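Local coordinates for protein E3 homolog (PDB 1SFU) that binds left-handed Z-DNA through its N-terminal Zalpha domain and, as a poxvirus E3 homolog, probably blocks host antiviral responses to double-stranded RNA, at residues Lys45-Gln48 with Gln49-Leu53; Asp28-Ala32 with Ile33-Asn37. One frame throughout, in Å; residues are numbered along the deposited sequence.

Contact 1 (Lys45-Gln48 with Gln49-Leu53). With nucleotides of chain A.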
# COMPACT_ATOMS: atom_id res chain seq x y z
N LYS C 45 1.50 -11.21 -4.83
CA LYS C 45 0.84 -12.44 -4.38
C LYS C 45 1.67 -13.08 -3.27
O LYS C 45 1.13 -13.53 -2.27
CB LYS C 45 0.68 -13.42 -5.54
CG LYS C 45 -0.39 -13.05 -6.56
CD LYS C 45 -0.56 -14.16 -7.61
CE LYS C 45 -1.64 -13.83 -8.63
NZ LYS C 45 -2.98 -13.67 -8.01
N ILE C 46 2.98 -13.13 -3.47
CA ILE C 46 3.89 -13.72 -2.48
C ILE C 46 3.75 -13.02 -1.12
O ILE C 46 3.73 -13.68 -0.08
CB ILE C 46 5.36 -13.61 -2.95
CG1 ILE C 46 5.59 -14.49 -4.18
CG2 ILE C 46 6.30 -14.01 -1.83
CD1 ILE C 46 5.41 -15.98 -3.93
N ASN C 47 3.66 -11.69 -1.14
CA ASN C 47 3.52 -10.91 0.10
C ASN C 47 2.18 -11.14 0.78
O ASN C 47 2.11 -11.24 2.01
CB ASN C 47 3.69 -9.41 -0.18
CG ASN C 47 5.13 -8.95 -0.14
OD1 ASN C 47 5.93 -9.45 0.66
ND2 ASN C 47 5.48 -7.99 -0.99
N GLN C 48 1.11 -11.22 -0.00
CA GLN C 48 -0.20 -11.45 0.57
C GLN C 48 -0.18 -12.72 1.42
O GLN C 48 -0.82 -12.78 2.47
CB GLN C 48 -1.26 -11.58 -0.53
CG GLN C 48 -1.58 -10.28 -1.25
CD GLN C 48 -2.59 -10.47 -2.36
OE1 GLN C 48 -2.41 -11.31 -3.23
NE2 GLN C 48 -3.68 -9.70 -2.32
N GLN C 49 0.56 -13.73 0.97
CA GLN C 49 0.64 -14.99 1.71
C GLN C 49 1.65 -14.94 2.86
O GLN C 49 1.39 -15.49 3.94
CB GLN C 49 0.99 -16.13 0.75
CG GLN C 49 -0.04 -16.32 -0.36
CD GLN C 49 -1.47 -16.19 0.15
OE1 GLN C 49 -1.87 -16.84 1.11
NE2 GLN C 49 -2.25 -15.33 -0.50
N LEU C 50 2.78 -14.28 2.64
CA LEU C 50 3.80 -14.18 3.68
C LEU C 50 3.26 -13.52 4.94
O LEU C 50 3.52 -13.99 6.05
CB LEU C 50 5.01 -13.39 3.17
CG LEU C 50 5.99 -14.14 2.28
CD1 LEU C 50 7.02 -13.16 1.73
CD2 LEU C 50 6.67 -15.24 3.08
N TYR C 51 2.49 -12.44 4.80
CA TYR C 51 1.94 -11.79 5.97
C TYR C 51 0.84 -12.62 6.63
O TYR C 51 0.68 -12.57 7.84
CB TYR C 51 1.45 -10.37 5.63
CG TYR C 51 2.59 -9.41 5.44
CD1 TYR C 51 3.10 -9.12 4.17
CD2 TYR C 51 3.22 -8.82 6.53
CE1 TYR C 51 4.21 -8.28 4.00
CE2 TYR C 51 4.32 -7.98 6.39
CZ TYR C 51 4.81 -7.71 5.12
OH TYR C 51 5.91 -6.89 5.00
N LYS C 52 0.10 -13.38 5.83
CA LYS C 52 -0.94 -14.24 6.38
C LYS C 52 -0.25 -15.37 7.15
O LYS C 52 -0.69 -15.78 8.22
CB LYS C 52 -1.80 -14.84 5.25
CG LYS C 52 -2.70 -13.85 4.52
CD LYS C 52 -3.30 -14.49 3.26
CE LYS C 52 -4.22 -13.55 2.50
NZ LYS C 52 -5.50 -13.30 3.22
N LEU C 53 0.85 -15.86 6.59
CA LEU C 53 1.61 -16.93 7.20
C LEU C 53 2.23 -16.46 8.52
O LEU C 53 2.36 -17.25 9.47
CB LEU C 53 2.69 -17.40 6.24
CG LEU C 53 3.42 -18.71 6.55
CD1 LEU C 53 2.42 -19.87 6.58
CD2 LEU C 53 4.47 -18.94 5.47
P DG A 5 2.64 -5.75 -2.08
OP1 DG A 5 3.98 -6.34 -2.26
OP2 DG A 5 1.72 -5.61 -3.25
O5' DG A 5 1.89 -6.60 -0.97
C5' DG A 5 0.61 -6.18 -0.50
C4' DG A 5 0.16 -7.05 0.65
O4' DG A 5 1.12 -6.96 1.72
C3' DG A 5 -1.17 -6.60 1.25
O3' DG A 5 -2.20 -7.47 0.77
C2' DG A 5 -1.02 -6.94 2.72
C1' DG A 5 0.47 -6.95 2.98
N9 DG A 5 0.99 -5.81 3.73
C8 DG A 5 1.75 -5.86 4.87
N7 DG A 5 2.12 -4.68 5.30
C5 DG A 5 1.56 -3.79 4.39
C6 DG A 5 1.63 -2.37 4.34
O6 DG A 5 2.24 -1.60 5.10
N1 DG A 5 0.91 -1.86 3.26
C2 DG A 5 0.22 -2.62 2.34
N2 DG A 5 -0.40 -1.94 1.37
N3 DG A 5 0.16 -3.95 2.38
C4 DG A 5 0.84 -4.46 3.43
P DC A 4 6.82 -5.08 1.85
OP1 DC A 4 6.79 -6.35 2.63
OP2 DC A 4 7.13 -5.13 0.40
O5' DC A 4 5.45 -4.29 2.03
C5' DC A 4 4.19 -4.96 1.98
C4' DC A 4 3.28 -4.26 1.00
O4' DC A 4 2.98 -2.92 1.45
C3' DC A 4 3.85 -4.12 -0.42
O3' DC A 4 2.81 -4.31 -1.39
C2' DC A 4 4.29 -2.67 -0.47
C1' DC A 4 3.24 -2.00 0.40
N1 DC A 4 3.69 -0.73 0.99
C2 DC A 4 3.28 0.46 0.40
O2 DC A 4 2.55 0.41 -0.59
N3 DC A 4 3.70 1.64 0.93
C4 DC A 4 4.50 1.65 2.00
N4 DC A 4 4.89 2.84 2.49
C5 DC A 4 4.93 0.44 2.62
C6 DC A 4 4.50 -0.71 2.09
P DC A 6 -3.52 -6.84 0.11
OP1 DC A 6 -4.40 -7.97 -0.32
OP2 DC A 6 -3.11 -5.81 -0.88
O5' DC A 6 -4.21 -6.09 1.34
C5' DC A 6 -5.60 -5.76 1.32
C4' DC A 6 -5.79 -4.27 1.46
O4' DC A 6 -5.33 -3.84 2.76
C3' DC A 6 -5.04 -3.42 0.43
O3' DC A 6 -5.84 -2.30 0.04
C2' DC A 6 -3.85 -2.91 1.22
C1' DC A 6 -4.46 -2.73 2.60
N1 DC A 6 -3.49 -2.76 3.69
C2 DC A 6 -3.03 -1.53 4.21
O2 DC A 6 -3.48 -0.48 3.74
N3 DC A 6 -2.11 -1.54 5.19
C4 DC A 6 -1.65 -2.69 5.67
N4 DC A 6 -0.72 -2.65 6.63
C5 DC A 6 -2.11 -3.95 5.18
C6 DC A 6 -3.02 -3.94 4.20
O HOH W 1 -2.17 -14.06 -3.63
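Asn47 and Tyr51 lie side by side, one turn apart on helix 43-55, the recognition helix of this winged helix-turn-helix Zalpha domain. Asn47 ND2 and Tyr51 OH are bonded to neighbouring phosphates of the Z-DNA strand, chain A. Asn47 ND2 donates to OP1 of DG5 at 2.6 Å. Tyr51 OH donates to OP1 of DC4 at 2.6 Å, and that oxygen lies in the plane of the ring. DG5 brings its C8 edge over one face of the same ring, a CH-pi contact with C8 3.3 Å above the plane and over the ring centre. Trp69 meets the Tyr51 ring edge-to-face. Gln48 serves the next phosphate. Its chain runs extended beyond CG (chi2 178°), so NE2 donates a hydrogen bond to OP1 of DC6 at 2.7 Å (166°). At the other end of that amide, Gln48 OE1 lies 2.8 Å from a water, which can donate to it. Gln49 NE2 gives that water a weak bond. Backbone groups pair within the helix: Leu50 N donates to Ile46 O and Gln49 N to Lys45 O. On the side facing the protein core, Ile46 and Leu50 pack against Leu35, and Leu50 also meets Val17. Tyr51 N gives a nearly straight bond of 173° to Asn47 O, with N and O 3.1 Å apart.

Contact 2 (Asp28-Ala32 with Ile33-Asn37)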
# COMPACT_ATOMS: atom_id res chain seq x y z
N ASP C 28 18.70 -19.44 8.31
CA ASP C 28 18.60 -18.74 7.03
C ASP C 28 17.33 -17.92 6.90
O ASP C 28 16.41 -18.05 7.70
CB ASP C 28 18.70 -19.76 5.89
CG ASP C 28 18.89 -19.10 4.54
OD1 ASP C 28 19.61 -18.08 4.49
OD2 ASP C 28 18.34 -19.60 3.54
N TYR C 29 17.29 -17.04 5.90
CA TYR C 29 16.12 -16.20 5.65
C TYR C 29 15.96 -15.98 4.15
O TYR C 29 16.88 -16.23 3.38
CB TYR C 29 16.26 -14.85 6.36
CG TYR C 29 17.42 -13.97 5.91
CD1 TYR C 29 17.33 -13.19 4.75
CD2 TYR C 29 18.60 -13.92 6.65
CE1 TYR C 29 18.39 -12.38 4.34
CE2 TYR C 29 19.67 -13.11 6.24
CZ TYR C 29 19.55 -12.34 5.10
OH TYR C 29 20.60 -11.54 4.71
N THR C 30 14.78 -15.53 3.75
CA THR C 30 14.54 -15.26 2.33
C THR C 30 13.78 -13.95 2.21
O THR C 30 13.53 -13.28 3.21
CB THR C 30 13.75 -16.43 1.66
OG1 THR C 30 13.74 -16.25 0.24
CG2 THR C 30 12.33 -16.49 2.17
N THR C 31 13.43 -13.56 0.98
CA THR C 31 12.71 -12.31 0.75
C THR C 31 11.58 -12.58 -0.23
O THR C 31 11.53 -13.63 -0.87
CB THR C 31 13.61 -11.23 0.14
OG1 THR C 31 14.03 -11.63 -1.17
CG2 THR C 31 14.84 -11.01 1.01
N ALA C 32 10.67 -11.62 -0.35
CA ALA C 32 9.55 -11.78 -1.26
C ALA C 32 10.05 -11.84 -2.70
O ALA C 32 9.59 -12.66 -3.50
CB ALA C 32 8.57 -10.63 -1.10
N ILE C 33 11.00 -10.96 -3.03
CA ILE C 33 11.55 -10.93 -4.38
C ILE C 33 12.16 -12.28 -4.76
O ILE C 33 11.96 -12.76 -5.87
CB ILE C 33 12.61 -9.82 -4.53
CG1 ILE C 33 13.23 -9.89 -5.92
CG2 ILE C 33 13.68 -9.96 -3.47
CD1 ILE C 33 12.21 -9.76 -7.05
N SER C 34 12.90 -12.88 -3.84
CA SER C 34 13.52 -14.17 -4.11
C SER C 34 12.44 -15.23 -4.32
O SER C 34 12.48 -16.00 -5.29
CB SER C 34 14.42 -14.60 -2.96
OG SER C 34 14.97 -15.88 -3.22
N LEU C 35 11.47 -15.28 -3.41
CA LEU C 35 10.39 -16.24 -3.51
C LEU C 35 9.60 -16.05 -4.79
O LEU C 35 9.27 -17.01 -5.48
CB LEU C 35 9.45 -16.11 -2.30
CG LEU C 35 10.02 -16.64 -0.98
CD1 LEU C 35 9.04 -16.33 0.15
CD2 LEU C 35 10.24 -18.14 -1.10
N SER C 36 9.30 -14.79 -5.11
CA SER C 36 8.56 -14.49 -6.33
C SER C 36 9.33 -15.02 -7.54
O SER C 36 8.74 -15.51 -8.50
CB SER C 36 8.40 -12.97 -6.49
OG SER C 36 8.02 -12.65 -7.82
N ASN C 37 10.65 -14.92 -7.46
CA ASN C 37 11.53 -15.37 -8.53
C ASN C 37 11.51 -16.89 -8.72
O ASN C 37 11.52 -17.37 -9.85
CB ASN C 37 12.95 -14.88 -8.24
CG ASN C 37 13.91 -15.18 -9.36
OD1 ASN C 37 13.55 -15.15 -10.53
ND2 ASN C 37 15.16 -15.44 -9.01
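Thr31 stands at the N-cap of helix 32-38, where the chain leaves the short strand 29-30, and it meets Ser34 and Leu35 of the first helical turn. Hydrogen bonds join the two sides. Thr31 OG1 accepts a capping bond from Ser34 N at 3.2 Å, although the exact place of this hydroxyl is less sure. A chi1 of 66° turns OG1 toward the Ser34 amide. The main chain adds two bonds. Leu35 N donates to Thr31 O at 3.0 Å, and Ser36 N donates to Ala32 O at 2.7 Å. Ser36 OG is hydrogen-bonded to Ile41 O. Backbone bonds between Thr30 and Trp69 tie the residue before the cap to strand 68-71. Apolar packing lies alongside. CG2 of Thr30 touches CD1 of Leu35 at 3.9 Å, and the two side chains cross at about a right angle. Beyond them, Leu35 reaches Ile46 and Leu50 of helix 43-55. The chemistry implies a defined helix start: Thr31 O and Ala32 O, taking the amides of Leu35 and Ser36, begin the regular helical bonding, and the OG1 cap, if placed correctly, takes up the amide of Ser34.

Overall arrangement
Contact 2 covers the strand-to-helix junction that opens helix 32-38, the first helix of the helix-turn-helix. Contact 1 lies within the next helix, 43-55, which presents its side chains to the DNA. Their centres are 12 Å apart. The two touch directly. Ile46 CG2 lies 3.8 Å from Leu35 CB, and Leu50 CD2 lies 3.9 Å from Leu35 CD1, so the apolar side of one helix rests on the other. Nearer the DNA, Asn47 OD1 packs 3.4 Å from Ala32 CB. Contact 1 binds the phosphates itself, whereas the nearest atom of contact 2 stays about 6 Å from the nucleic acid.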